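Local coordinates for bradyzoite surface antigen BSR4 (Toxoplasma gondii, PDB 2JKS), which is a bradyzoite-stage surface antigen of the SAG1-related superfamily, can bind zinc ions and may, like its relatives, act in host-cell attachment or immune recognition, at residues 52-58 / 135-141. Sequence-based numbering, arbitrary orientation.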
# COMPACT_ATOMS: atom_id res chain seq x y z
N LEU A 52 -25.77 4.63 28.64
CA LEU A 52 -24.86 3.66 28.02
C LEU A 52 -23.41 4.12 28.07
O LEU A 52 -23.13 5.28 27.77
CB LEU A 52 -25.27 3.40 26.57
CG LEU A 52 -26.65 2.78 26.36
CD1 LEU A 52 -27.06 2.85 24.89
CD2 LEU A 52 -26.66 1.34 26.88
N SER A 53 -22.50 3.23 28.46
CA SER A 53 -21.08 3.50 28.29
C SER A 53 -20.59 2.92 26.96
O SER A 53 -20.93 1.78 26.61
CB SER A 53 -20.26 2.99 29.47
OG SER A 53 -20.51 1.62 29.70
N ILE A 54 -19.82 3.72 26.22
CA ILE A 54 -19.27 3.29 24.92
C ILE A 54 -17.80 3.00 25.13
O ILE A 54 -17.11 3.72 25.87
CB ILE A 54 -19.45 4.39 23.85
CG1 ILE A 54 -20.91 4.84 23.78
CG2 ILE A 54 -18.95 3.93 22.45
CD1 ILE A 54 -21.16 5.86 22.68
N SER A 55 -17.33 1.91 24.55
CA SER A 55 -15.90 1.66 24.43
C SER A 55 -15.58 1.48 22.94
O SER A 55 -16.48 1.36 22.14
CB SER A 55 -15.51 0.41 25.21
OG SER A 55 -16.15 -0.75 24.69
N THR A 56 -14.30 1.50 22.59
CA THR A 56 -13.91 1.19 21.24
C THR A 56 -13.31 -0.20 21.11
O THR A 56 -12.98 -0.84 22.11
CB THR A 56 -12.84 2.20 20.69
OG1 THR A 56 -11.72 2.24 21.59
CG2 THR A 56 -13.45 3.63 20.50
N ILE A 57 -13.17 -0.64 19.86
CA ILE A 57 -12.46 -1.86 19.49
C ILE A 57 -11.46 -1.46 18.38
O ILE A 57 -11.86 -0.93 17.35
CB ILE A 57 -13.40 -3.00 18.96
CG1 ILE A 57 -14.31 -3.52 20.07
CG2 ILE A 57 -12.58 -4.17 18.44
CD1 ILE A 57 -15.72 -2.85 20.16
N PRO A 58 -10.16 -1.60 18.63
CA PRO A 58 -9.56 -2.02 19.90
C PRO A 58 -9.83 -0.99 21.00
O PRO A 58 -10.34 0.08 20.73
CB PRO A 58 -8.05 -2.04 19.59
CG PRO A 58 -7.96 -2.00 18.10
CD PRO A 58 -9.14 -1.24 17.64
N VAL A 135 -10.06 -2.91 10.87
CA VAL A 135 -11.39 -2.85 11.50
C VAL A 135 -11.23 -2.02 12.81
O VAL A 135 -10.23 -2.15 13.56
CB VAL A 135 -11.99 -4.30 11.78
CG1 VAL A 135 -13.09 -4.28 12.85
CG2 VAL A 135 -12.58 -4.94 10.51
N VAL A 136 -12.20 -1.17 13.05
CA VAL A 136 -12.39 -0.45 14.31
C VAL A 136 -13.91 -0.56 14.57
O VAL A 136 -14.69 -0.95 13.69
CB VAL A 136 -11.89 1.07 14.26
CG1 VAL A 136 -10.33 1.19 14.08
CG2 VAL A 136 -12.62 1.88 13.12
N GLY A 137 -14.32 -0.24 15.78
CA GLY A 137 -15.73 -0.37 16.11
C GLY A 137 -16.03 0.34 17.41
O GLY A 137 -15.13 0.83 18.07
N CYS A 138 -17.32 0.41 17.75
CA CYS A 138 -17.72 0.87 19.08
C CYS A 138 -18.68 -0.16 19.65
O CYS A 138 -19.38 -0.81 18.91
CB CYS A 138 -18.39 2.26 19.00
SG CYS A 138 -17.20 3.52 18.61
N GLN A 139 -18.67 -0.30 20.97
CA GLN A 139 -19.63 -1.19 21.66
C GLN A 139 -20.22 -0.39 22.82
O GLN A 139 -19.49 0.33 23.54
CB GLN A 139 -18.91 -2.43 22.17
CG GLN A 139 -19.84 -3.51 22.73
CD GLN A 139 -19.21 -4.87 22.68
OE1 GLN A 139 -19.52 -5.69 21.81
NE2 GLN A 139 -18.32 -5.12 23.61
N ALA A 140 -21.53 -0.52 22.98
CA ALA A 140 -22.27 0.21 23.98
C ALA A 140 -22.77 -0.87 24.92
O ALA A 140 -23.28 -1.90 24.46
CB ALA A 140 -23.41 0.96 23.35
N THR A 141 -22.59 -0.65 26.22
CA THR A 141 -23.02 -1.61 27.22
C THR A 141 -24.10 -0.97 28.10
O THR A 141 -23.96 0.19 28.51
CB THR A 141 -21.84 -2.15 28.08
OG1 THR A 141 -20.78 -2.62 27.24
CG2 THR A 141 -22.33 -3.33 28.98
O HOH W 1 -19.17 -0.64 26.21
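I57, Q139 and T141 bury the most surface where strands 53-57 and 135-141 run antiparallel. I57 lies opposite G137, which has no side chain. Its chi1 of -67° sets CG1 anti to the carbonyl carbon, and chi2, unstaggered at 94°, swings CD1 along the strand past C138 C to 3.8 Å from Q139 CB. The two side chains meet at a slant. I57 also packs on C77 and F79 of strand 76-79. Beyond CB, Q139 runs out extended, and its OE1 accepts a hydrogen bond from G80 N.

The backbones bond in pairs. S55 and Q139 exchange two nearly straight bonds, S55 N to Q139 O at 2.9 Å and Q139 N to S55 O at 3.0 Å. T141 N donates to S53 O, but the return bond is weak. L52 CD2 lies 3.4 Å from T141 O. At the I57 end, the N-H of I57 meets G137 O from above the carbonyl plane, and the return bond is again weak.

One water sits on the S55 face. It donates to S53 O and Q139 O and bonds T141 OG1 at 2.8 Å. Its link to S55 OG is weak.

On the other face, I54 CG2 touches C138 CB at 3.9 Å. C138 is disulfide-bonded to C46 of strand 41-47, in the facing sheet. The pair forms part of a disulfide-linked beta sandwich, the fold of the SRS domain.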